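Long-range contacts in glycosyl hydrolases family 2, sugar binding domain protein (Bacteroides uniformis str. 3978 T3 ii, PDB 6D1P), which probably hydrolyses O-glycosidic bonds, as a gut bacterial beta-glucuronidase of glycoside hydrolase family 2: residues Ile207-Thr212 against Thr299-Gly304; Ile224-Gly229 against Lys239-Arg244; Ala282-Val287 against Phe303-Phe308; Trp276-Pro281 against Phe316-Glu321. One frame throughout, in Å; residues are numbered along the deposited sequence.

Overall arrangement
Following the chain from its N terminus, strand 203-213 supplies the first half of contact 1 and strand 219-229 the first half of contact 2, which closes almost at once with 239-244. Next come 276-281, opening contact 4, and 282-287, opening contact 3. Contact 1 then closes at 299-304 around the whole of contact 2, contact 3 closes at 303-308, sharing F303 and G304 with contact 1, and contact 4 closes last around contact 3. Contacts 1 and 4 cross. Contacts 1 and 2 join the two sheets of a beta-sandwich, contact 3 fastens its last strand and exit loop, and contact 4 ties it to the TIM-barrel region.

Contact 1: Ile207-Thr212 against Thr299-Gly304; sequences IRIEAT and TTQHFG. With GOL (glycerol), chain E.
I209 lays its CG2 methyl over one face of the F303 ring, toward the rim, with CG2 3.9 Å from the ring centroid in a CH-pi contact. F303 CG sits in the crowded position between its backbone N and carbonyl carbon (chi1 58°), so that the ring crosses I209 at about a right angle. The other branch of I209 ends in CD1, which lies 3.8 Å from Q301 CB. Further along, I207 and T299 meet tip to tip, I207 CD1 to T299 CG2 at 3.5 Å, while the Q301 amide bends back and gives NE2 to OG1 of T299. At the far end A211 CB is 3.4 Å from G304 O. A glycerol, probably from the crystallisation liquor, bridges the backbones here: its O2 donates to I209 O and accepts from A211 N, and its O1 accepts from G304 N at 2.9 Å. No direct hydrogen bond joins the two segments, whose strand axes approach to 8.5 Å at 27°, as facing sheets of a beta-sandwich do. N416, from beyond the sandwich, bonds to I207 O, I209 N and Q301 OE1. Strand 203-213 pairs with 219-229 in one sheet, and 295-303 pairs with 284-292 in the other.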
# COMPACT_ATOMS: atom_id res chain seq x y z
N ILE A 207 4.83 6.63 -41.77
CA ILE A 207 4.45 7.63 -42.78
C ILE A 207 4.92 9.00 -42.33
O ILE A 207 4.28 9.65 -41.49
CB ILE A 207 2.93 7.63 -43.04
CG1 ILE A 207 2.52 6.32 -43.72
CG2 ILE A 207 2.50 8.85 -43.88
CD1 ILE A 207 1.15 6.36 -44.34
N ARG A 208 6.03 9.46 -42.88
CA ARG A 208 6.65 10.71 -42.48
C ARG A 208 6.30 11.79 -43.50
O ARG A 208 6.41 11.57 -44.71
CB ARG A 208 8.16 10.53 -42.36
CG ARG A 208 9.00 11.79 -42.25
CD ARG A 208 10.42 11.50 -42.75
NE ARG A 208 11.40 12.48 -42.31
CZ ARG A 208 12.63 12.16 -41.93
NH1 ARG A 208 13.01 10.89 -41.94
NH2 ARG A 208 13.48 13.11 -41.52
N ILE A 209 5.85 12.94 -43.02
CA ILE A 209 5.33 14.00 -43.87
C ILE A 209 6.03 15.30 -43.48
O ILE A 209 5.83 15.81 -42.37
CB ILE A 209 3.81 14.16 -43.74
CG1 ILE A 209 3.12 12.84 -44.08
CG2 ILE A 209 3.31 15.25 -44.67
CD1 ILE A 209 1.62 12.93 -44.08
N GLU A 210 6.86 15.83 -44.38
CA GLU A 210 7.58 17.07 -44.15
C GLU A 210 7.05 18.13 -45.12
O GLU A 210 7.40 18.15 -46.30
CB GLU A 210 9.07 16.87 -44.32
CG GLU A 210 9.67 15.80 -43.41
CD GLU A 210 11.19 15.87 -43.39
OE1 GLU A 210 11.74 16.92 -43.79
OE2 GLU A 210 11.82 14.88 -42.99
N ALA A 211 6.18 18.99 -44.61
CA ALA A 211 5.73 20.15 -45.34
C ALA A 211 6.69 21.29 -45.08
O ALA A 211 7.00 21.59 -43.92
CB ALA A 211 4.31 20.53 -44.93
N THR A 212 7.17 21.92 -46.15
CA THR A 212 8.13 23.01 -46.09
C THR A 212 7.58 24.21 -46.86
O THR A 212 6.95 24.05 -47.91
CB THR A 212 9.49 22.57 -46.65
OG1 THR A 212 9.33 22.15 -48.01
CG2 THR A 212 10.01 21.37 -45.88
N THR A 299 -5.04 5.05 -43.77
CA THR A 299 -4.54 5.87 -42.67
C THR A 299 -4.59 7.32 -43.10
O THR A 299 -4.17 7.67 -44.20
CB THR A 299 -3.12 5.47 -42.25
OG1 THR A 299 -2.68 6.35 -41.21
CG2 THR A 299 -2.17 5.55 -43.43
N THR A 300 -5.11 8.16 -42.21
CA THR A 300 -5.26 9.58 -42.45
C THR A 300 -4.32 10.34 -41.54
O THR A 300 -4.24 10.05 -40.34
CB THR A 300 -6.71 10.01 -42.20
OG1 THR A 300 -7.58 9.19 -42.99
CG2 THR A 300 -6.90 11.46 -42.54
N GLN A 301 -3.60 11.31 -42.10
CA GLN A 301 -2.60 12.07 -41.38
C GLN A 301 -2.82 13.56 -41.60
O GLN A 301 -3.00 13.99 -42.75
CB GLN A 301 -1.19 11.69 -41.84
CG GLN A 301 -0.89 10.23 -41.72
CD GLN A 301 -0.46 9.87 -40.33
OE1 GLN A 301 0.25 10.65 -39.67
NE2 GLN A 301 -0.88 8.70 -39.86
N HIS A 302 -2.77 14.34 -40.53
CA HIS A 302 -2.76 15.79 -40.68
C HIS A 302 -1.33 16.31 -40.70
O HIS A 302 -0.39 15.67 -40.22
CB HIS A 302 -3.54 16.46 -39.56
CG HIS A 302 -4.97 16.05 -39.49
ND1 HIS A 302 -5.37 14.83 -38.99
CD2 HIS A 302 -6.10 16.69 -39.87
CE1 HIS A 302 -6.69 14.74 -39.06
NE2 HIS A 302 -7.15 15.85 -39.59
N PHE A 303 -1.17 17.50 -41.28
CA PHE A 303 0.10 18.21 -41.25
C PHE A 303 -0.19 19.68 -41.56
O PHE A 303 -1.34 20.07 -41.75
CB PHE A 303 1.10 17.60 -42.23
CG PHE A 303 0.63 17.58 -43.65
CD1 PHE A 303 -0.15 16.54 -44.12
CD2 PHE A 303 0.95 18.61 -44.52
CE1 PHE A 303 -0.59 16.51 -45.42
CE2 PHE A 303 0.53 18.60 -45.83
CZ PHE A 303 -0.25 17.54 -46.29
N GLY A 304 0.86 20.48 -41.60
CA GLY A 304 0.71 21.91 -41.72
C GLY A 304 1.90 22.56 -42.39
O GLY A 304 3.04 22.11 -42.26
C1 GOL E . 4.39 19.91 -40.19
O1 GOL E . 3.14 19.33 -40.30
C2 GOL E . 5.42 18.86 -40.70
O2 GOL E . 5.03 18.31 -41.93
C3 GOL E . 6.73 19.64 -40.81
O3 GOL E . 7.77 18.70 -40.73

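Contact 2: Ile224-Gly229 against Lys239-Arg244; sequences IDIAFG and KEFSLR
The strands of 224-229 and 240-244 run roughly antiparallel, at 149°, with their axes 11.2 Å apart at closest approach, too far for backbone hydrogen bonds. They belong to opposite sheets of the beta-sandwich in the region matching the immunoglobulin-like domain of family 2 glycosidases, and only apolar side chains bridge the gap. Two rings form a T-shaped pair: F228 brings its edge to one face of F241, the centroids 5.2 Å apart and the planes at 63°. F228 CZ does the touching, standing 3.7 Å from F241 CD2 and offset toward the rim of the ring. F241 CG takes the crowded position between the backbone N and the carbonyl carbon (chi1 81°), while F228 CG lies anti to its carbonyl carbon. An alanine at F241 would remove the ring that F228 and I226 both touch, and would probably leave this part of the core less well packed. I226 extends CD1 to two partners, meeting F241 CE1 at 4.0 Å and the CD1 branch of L243. I224 makes a looser contact through its own CD1 with the other branch of L243. Strand 284-292 adds C286, A288 and L290 to the same core, and Y266 also touches F241. The tightest approach between the segments is the tip-to-tip meeting of I226 CD1 and L243 CD1, 3.5 Å apart.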
# COMPACT_ATOMS: atom_id res chain seq x y z
N ILE A 224 7.12 13.07 -48.73
CA ILE A 224 6.40 12.01 -48.03
C ILE A 224 7.19 10.71 -48.16
O ILE A 224 7.42 10.23 -49.27
CB ILE A 224 4.98 11.83 -48.57
CG1 ILE A 224 4.16 13.08 -48.29
CG2 ILE A 224 4.31 10.64 -47.93
CD1 ILE A 224 2.72 12.92 -48.64
N ASP A 225 7.58 10.14 -47.02
CA ASP A 225 8.30 8.88 -46.96
C ASP A 225 7.42 7.84 -46.29
O ASP A 225 6.88 8.08 -45.20
CB ASP A 225 9.61 9.02 -46.19
CG ASP A 225 10.49 10.13 -46.75
OD1 ASP A 225 10.59 10.22 -47.99
OD2 ASP A 225 11.05 10.91 -45.95
N ILE A 226 7.29 6.67 -46.92
CA ILE A 226 6.37 5.63 -46.51
C ILE A 226 7.11 4.31 -46.42
O ILE A 226 7.77 3.91 -47.39
CB ILE A 226 5.18 5.51 -47.47
CG1 ILE A 226 4.32 6.77 -47.40
CG2 ILE A 226 4.36 4.26 -47.17
CD1 ILE A 226 2.99 6.62 -48.07
N ALA A 227 6.97 3.62 -45.29
CA ALA A 227 7.61 2.34 -45.06
C ALA A 227 6.55 1.26 -44.81
O ALA A 227 5.56 1.51 -44.12
CB ALA A 227 8.56 2.41 -43.88
N PHE A 228 6.79 0.07 -45.35
CA PHE A 228 5.84 -1.04 -45.28
C PHE A 228 6.40 -2.20 -44.48
O PHE A 228 7.58 -2.56 -44.62
CB PHE A 228 5.45 -1.54 -46.69
CG PHE A 228 4.57 -0.60 -47.45
CD1 PHE A 228 5.11 0.35 -48.31
CD2 PHE A 228 3.19 -0.65 -47.30
CE1 PHE A 228 4.29 1.22 -49.01
CE2 PHE A 228 2.36 0.21 -48.00
CZ PHE A 228 2.92 1.15 -48.86
N GLY A 229 5.55 -2.80 -43.65
CA GLY A 229 5.85 -4.06 -42.99
C GLY A 229 5.24 -5.22 -43.75
O GLY A 229 4.27 -5.07 -44.49
N LYS A 239 1.61 -5.01 -57.82
CA LYS A 239 0.79 -4.40 -56.78
C LYS A 239 1.13 -2.92 -56.58
O LYS A 239 2.29 -2.52 -56.73
CB LYS A 239 0.95 -5.16 -55.46
CG LYS A 239 0.26 -4.52 -54.25
CD LYS A 239 -1.23 -4.88 -54.16
CE LYS A 239 -1.52 -5.74 -52.92
NZ LYS A 239 -2.88 -6.37 -52.93
N GLU A 240 0.13 -2.11 -56.25
CA GLU A 240 0.33 -0.69 -56.01
C GLU A 240 -0.58 -0.23 -54.86
O GLU A 240 -1.27 -1.03 -54.22
CB GLU A 240 0.07 0.12 -57.29
CG GLU A 240 -1.06 -0.42 -58.13
CD GLU A 240 -1.49 0.57 -59.20
OE1 GLU A 240 -0.67 1.43 -59.60
OE2 GLU A 240 -2.67 0.49 -59.64
N PHE A 241 -0.55 1.08 -54.60
CA PHE A 241 -1.22 1.71 -53.47
C PHE A 241 -1.41 3.18 -53.78
O PHE A 241 -0.70 3.75 -54.61
CB PHE A 241 -0.43 1.53 -52.16
CG PHE A 241 0.71 2.53 -51.98
CD1 PHE A 241 0.48 3.79 -51.42
CD2 PHE A 241 2.01 2.19 -52.34
CE1 PHE A 241 1.51 4.69 -51.26
CE2 PHE A 241 3.05 3.10 -52.18
CZ PHE A 241 2.80 4.35 -51.64
N SER A 242 -2.34 3.81 -53.07
CA SER A 242 -2.75 5.17 -53.39
C SER A 242 -2.35 6.16 -52.30
O SER A 242 -2.10 5.80 -51.15
CB SER A 242 -4.26 5.26 -53.60
OG SER A 242 -4.61 6.59 -53.95
N LEU A 243 -2.34 7.44 -52.69
CA LEU A 243 -1.87 8.53 -51.84
C LEU A 243 -2.55 9.81 -52.29
O LEU A 243 -2.32 10.27 -53.41
CB LEU A 243 -0.36 8.66 -51.95
CG LEU A 243 0.37 9.36 -50.82
CD1 LEU A 243 0.44 8.42 -49.64
CD2 LEU A 243 1.75 9.77 -51.26
N ARG A 244 -3.38 10.41 -51.42
CA ARG A 244 -4.10 11.63 -51.76
C ARG A 244 -3.89 12.69 -50.68
O ARG A 244 -3.88 12.38 -49.49
CB ARG A 244 -5.59 11.38 -51.94
CG ARG A 244 -5.93 10.42 -53.06
CD ARG A 244 -7.45 10.27 -53.21
NE ARG A 244 -7.86 8.88 -53.09
CZ ARG A 244 -7.88 8.02 -54.11
NH1 ARG A 244 -7.52 8.42 -55.32
NH2 ARG A 244 -8.27 6.75 -53.91

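Contact 3: Ala282-Val287 against Phe303-Phe308; sequences ALYTCV and FGFRHF
The Y284 ring carries the edge of F305 on one face, with F305 CE1 poised over its centre; the planes stand at 78° and the centroids are 4.8 Å apart, a T-shaped pair. Water 1 lies in the plane of the Y284 ring, at its edge. F303 receives Y284 CB over one face, toward the rim, with Y284 CB 3.4 Å from F303 CZ, and has C286 CB at its edge. The Y284 and F303 rings themselves are near parallel but slid apart, so they barely overlap. The three rings form an aromatic cluster. In Y284, CG lies anti to its carbonyl carbon (chi1 -76°), and OH is fixed by the backbone N of Q274. A serine in place of Y284 would take away the face that the F305 edge meets and the hydroxyl bonded to Q274, and would probably loosen the cluster. In the backbone, Y284 and F303 form an antiparallel hydrogen-bonded pair, with Y284 N to F303 O at 2.9 Å and F303 N to Y284 O at 3.0 Å; both donors stand above the carbonyl planes. L283 CA adds a CH...O contact to F303 O. Past the last strand pair, water 1 takes over the bridging, donating to A282 O and accepting from F305 N at 3.0 Å. C286 and F303 face I209 of strand 203-213, and I222 of strand 219-229 touches F303 and F305. Strand 284-292 lies between 240-246 and 295-303 in its sheet, and the loop after F303 leads on to strand 308-310.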
# COMPACT_ATOMS: atom_id res chain seq x y z
N ALA A 282 -4.70 26.14 -39.88
CA ALA A 282 -5.06 25.40 -41.08
C ALA A 282 -4.27 24.11 -41.16
O ALA A 282 -3.03 24.12 -41.17
CB ALA A 282 -4.81 26.26 -42.32
N LEU A 283 -4.98 22.99 -41.26
CA LEU A 283 -4.38 21.67 -41.33
C LEU A 283 -4.73 21.03 -42.67
O LEU A 283 -5.89 21.04 -43.07
CB LEU A 283 -4.87 20.78 -40.20
CG LEU A 283 -4.37 21.08 -38.79
CD1 LEU A 283 -5.15 20.23 -37.75
CD2 LEU A 283 -2.90 20.78 -38.72
N TYR A 284 -3.71 20.51 -43.34
CA TYR A 284 -3.88 19.66 -44.51
C TYR A 284 -4.00 18.21 -44.06
O TYR A 284 -3.67 17.85 -42.93
CB TYR A 284 -2.71 19.81 -45.47
CG TYR A 284 -2.70 21.08 -46.29
CD1 TYR A 284 -2.47 22.31 -45.69
CD2 TYR A 284 -2.91 21.04 -47.67
CE1 TYR A 284 -2.45 23.47 -46.43
CE2 TYR A 284 -2.90 22.21 -48.43
CZ TYR A 284 -2.67 23.42 -47.80
OH TYR A 284 -2.65 24.59 -48.53
N THR A 285 -4.46 17.37 -44.98
CA THR A 285 -4.64 15.95 -44.71
C THR A 285 -3.96 15.13 -45.79
O THR A 285 -3.98 15.50 -46.97
CB THR A 285 -6.12 15.58 -44.61
OG1 THR A 285 -6.59 15.86 -43.29
CG2 THR A 285 -6.34 14.09 -44.89
N CYS A 286 -3.33 14.03 -45.38
CA CYS A 286 -2.77 13.05 -46.30
C CYS A 286 -3.40 11.70 -45.99
O CYS A 286 -3.38 11.25 -44.85
CB CYS A 286 -1.25 12.99 -46.16
SG CYS A 286 -0.48 11.64 -47.06
N VAL A 287 -3.98 11.07 -47.01
CA VAL A 287 -4.63 9.78 -46.86
C VAL A 287 -3.86 8.77 -47.70
O VAL A 287 -3.74 8.92 -48.92
CB VAL A 287 -6.11 9.82 -47.29
CG1 VAL A 287 -6.75 8.47 -47.07
CG2 VAL A 287 -6.87 10.90 -46.55
N PHE A 303 -1.17 17.50 -41.28
CA PHE A 303 0.10 18.21 -41.25
C PHE A 303 -0.19 19.68 -41.56
O PHE A 303 -1.34 20.07 -41.75
CB PHE A 303 1.10 17.60 -42.23
CG PHE A 303 0.63 17.58 -43.65
CD1 PHE A 303 -0.15 16.54 -44.12
CD2 PHE A 303 0.95 18.61 -44.52
CE1 PHE A 303 -0.59 16.51 -45.42
CE2 PHE A 303 0.53 18.60 -45.83
CZ PHE A 303 -0.25 17.54 -46.29
N GLY A 304 0.86 20.48 -41.60
CA GLY A 304 0.71 21.91 -41.72
C GLY A 304 1.90 22.56 -42.39
O GLY A 304 3.04 22.11 -42.26
N PHE A 305 1.63 23.64 -43.12
CA PHE A 305 2.66 24.46 -43.73
C PHE A 305 2.95 25.63 -42.79
O PHE A 305 2.07 26.44 -42.51
CB PHE A 305 2.22 24.95 -45.11
CG PHE A 305 2.14 23.85 -46.15
CD1 PHE A 305 0.95 23.18 -46.38
CD2 PHE A 305 3.26 23.48 -46.88
CE1 PHE A 305 0.88 22.17 -47.32
CE2 PHE A 305 3.19 22.47 -47.82
CZ PHE A 305 1.99 21.81 -48.04
N ARG A 306 4.18 25.70 -42.30
CA ARG A 306 4.55 26.83 -41.47
C ARG A 306 6.06 27.01 -41.55
O ARG A 306 6.80 26.08 -41.86
CB ARG A 306 4.10 26.65 -40.02
CG ARG A 306 4.38 25.25 -39.48
CD ARG A 306 5.05 25.33 -38.15
NE ARG A 306 5.52 24.03 -37.67
CZ ARG A 306 6.57 23.38 -38.16
NH1 ARG A 306 7.27 23.88 -39.17
NH2 ARG A 306 6.93 22.21 -37.64
N HIS A 307 6.50 28.23 -41.27
CA HIS A 307 7.91 28.56 -41.31
C HIS A 307 8.23 29.32 -40.04
O HIS A 307 7.48 30.22 -39.65
CB HIS A 307 8.27 29.41 -42.54
CG HIS A 307 9.68 29.91 -42.54
ND1 HIS A 307 10.11 30.92 -41.70
CD2 HIS A 307 10.76 29.53 -43.25
CE1 HIS A 307 11.40 31.14 -41.91
NE2 HIS A 307 11.82 30.31 -42.84
N PHE A 308 9.33 28.95 -39.40
CA PHE A 308 9.66 29.57 -38.13
C PHE A 308 11.17 29.65 -38.01
O PHE A 308 11.91 28.93 -38.68
CB PHE A 308 9.04 28.81 -36.94
CG PHE A 308 9.63 27.45 -36.71
CD1 PHE A 308 10.67 27.27 -35.80
CD2 PHE A 308 9.13 26.34 -37.38
CE1 PHE A 308 11.21 26.00 -35.56
CE2 PHE A 308 9.66 25.08 -37.16
CZ PHE A 308 10.70 24.90 -36.24
O HOH W 1 -1.38 24.05 -42.94

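Contact 4: Trp276-Pro281 against Phe316-Glu321; sequences WSPHSP and FYLNGE
L318, which opens a type I' beta turn running to E321, sets CD2 against two neighbours of the facing loop at once, S277 CB and P278 CD, each 3.6 Å away. This is the turn of the tight hairpin formed by strands 316-318 and 321-329; the facing loop leads into strand 284-292. The contact thus couples the sandwich region to the region assigned to the TIM barrel. P278 and L318 meet tip to tip, and L318 CG lies anti to its backbone N (chi1 179°), which carries the branched end across to the loop. The single polar link is a weak hydrogen bond from N319 ND2 to the carbonyl oxygen of W276, 3.3 Å long. N319 takes a positive phi in the turn, and its side-chain amide works at both ends: while ND2 reaches W276, OD1 accepts from the backbone N of H307. W276 is positioned in turn by NE1, which donates to the carbonyl of D377, and by backbone pairing with F305. L382 packs on W276 and P278, and F308 and L323 touch L318. The loop is also braced from within, since S277 N donates to S280 O. S277 OG, in the crowded position between its backbone N and carbonyl carbon (chi1 76°), closes an ST motif by accepting from S280 N at 3.0 Å.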
# COMPACT_ATOMS: atom_id res chain seq x y z
N TRP A 276 -0.38 27.12 -41.48
CA TRP A 276 -0.73 26.81 -40.10
C TRP A 276 -0.07 27.81 -39.15
O TRP A 276 1.12 28.09 -39.26
CB TRP A 276 -0.31 25.39 -39.73
CG TRP A 276 -0.79 24.92 -38.37
CD1 TRP A 276 -1.88 24.15 -38.11
CD2 TRP A 276 -0.19 25.20 -37.09
NE1 TRP A 276 -2.00 23.92 -36.76
CE2 TRP A 276 -0.98 24.55 -36.11
CE3 TRP A 276 0.94 25.92 -36.67
CZ2 TRP A 276 -0.68 24.61 -34.75
CZ3 TRP A 276 1.24 25.97 -35.32
CH2 TRP A 276 0.43 25.32 -34.37
N SER A 277 -0.85 28.33 -38.22
CA SER A 277 -0.34 29.15 -37.13
C SER A 277 -1.28 28.97 -35.95
O SER A 277 -2.36 28.38 -36.08
CB SER A 277 -0.25 30.62 -37.53
OG SER A 277 -1.53 31.22 -37.53
N PRO A 278 -0.89 29.45 -34.76
CA PRO A 278 -1.85 29.43 -33.64
C PRO A 278 -3.11 30.20 -33.93
O PRO A 278 -4.22 29.71 -33.65
CB PRO A 278 -1.05 30.07 -32.49
CG PRO A 278 0.37 29.66 -32.78
CD PRO A 278 0.50 29.66 -34.30
N HIS A 279 -2.97 31.40 -34.51
CA HIS A 279 -4.13 32.23 -34.85
C HIS A 279 -5.01 31.54 -35.88
O HIS A 279 -6.24 31.64 -35.81
CB HIS A 279 -3.64 33.58 -35.37
CG HIS A 279 -4.72 34.45 -35.93
ND1 HIS A 279 -5.50 35.27 -35.14
CD2 HIS A 279 -5.14 34.64 -37.20
CE1 HIS A 279 -6.36 35.92 -35.90
NE2 HIS A 279 -6.16 35.56 -37.16
N SER A 280 -4.41 30.80 -36.81
CA SER A 280 -5.12 30.18 -37.92
C SER A 280 -4.56 28.78 -38.17
O SER A 280 -3.70 28.57 -39.04
CB SER A 280 -5.01 31.06 -39.18
OG SER A 280 -5.57 30.44 -40.32
N PRO A 281 -5.02 27.78 -37.41
CA PRO A 281 -4.42 26.44 -37.49
C PRO A 281 -4.94 25.63 -38.67
O PRO A 281 -5.52 24.54 -38.53
CB PRO A 281 -4.81 25.82 -36.13
CG PRO A 281 -6.10 26.49 -35.77
CD PRO A 281 -6.00 27.90 -36.31
N PHE A 316 11.47 35.65 -32.11
CA PHE A 316 10.99 34.47 -32.80
C PHE A 316 10.02 34.88 -33.92
O PHE A 316 9.11 35.71 -33.73
CB PHE A 316 10.26 33.52 -31.81
CG PHE A 316 9.47 32.43 -32.47
CD1 PHE A 316 10.10 31.29 -32.94
CD2 PHE A 316 8.10 32.55 -32.63
CE1 PHE A 316 9.37 30.30 -33.58
CE2 PHE A 316 7.36 31.56 -33.26
CZ PHE A 316 8.00 30.43 -33.73
N TYR A 317 10.20 34.30 -35.10
CA TYR A 317 9.45 34.69 -36.29
C TYR A 317 8.66 33.49 -36.79
O TYR A 317 9.23 32.43 -37.07
CB TYR A 317 10.37 35.21 -37.39
CG TYR A 317 11.13 36.46 -37.03
CD1 TYR A 317 12.26 36.39 -36.22
CD2 TYR A 317 10.72 37.71 -37.48
CE1 TYR A 317 12.96 37.54 -35.86
CE2 TYR A 317 11.42 38.87 -37.13
CZ TYR A 317 12.55 38.77 -36.33
OH TYR A 317 13.27 39.89 -35.97
N LEU A 318 7.36 33.65 -36.89
CA LEU A 318 6.47 32.64 -37.45
C LEU A 318 5.91 33.17 -38.76
O LEU A 318 5.38 34.29 -38.80
CB LEU A 318 5.33 32.31 -36.48
CG LEU A 318 4.38 31.27 -37.07
CD1 LEU A 318 5.09 29.93 -37.10
CD2 LEU A 318 3.06 31.21 -36.29
N ASN A 319 6.03 32.38 -39.81
CA ASN A 319 5.57 32.79 -41.14
C ASN A 319 5.96 34.24 -41.45
O ASN A 319 5.14 35.05 -41.90
CB ASN A 319 4.06 32.56 -41.25
CG ASN A 319 3.69 31.10 -41.08
OD1 ASN A 319 4.46 30.21 -41.44
ND2 ASN A 319 2.50 30.85 -40.52
N GLY A 320 7.21 34.59 -41.16
CA GLY A 320 7.75 35.88 -41.53
C GLY A 320 7.42 37.05 -40.62
O GLY A 320 7.95 38.15 -40.84
N GLU A 321 6.57 36.88 -39.62
CA GLU A 321 6.28 37.95 -38.69
C GLU A 321 6.77 37.59 -37.28
O GLU A 321 6.62 36.45 -36.82
CB GLU A 321 4.78 38.26 -38.68
CG GLU A 321 4.36 39.45 -39.51
CD GLU A 321 3.08 40.11 -38.96
OE1 GLU A 321 2.32 39.43 -38.22
OE2 GLU A 321 2.85 41.31 -39.24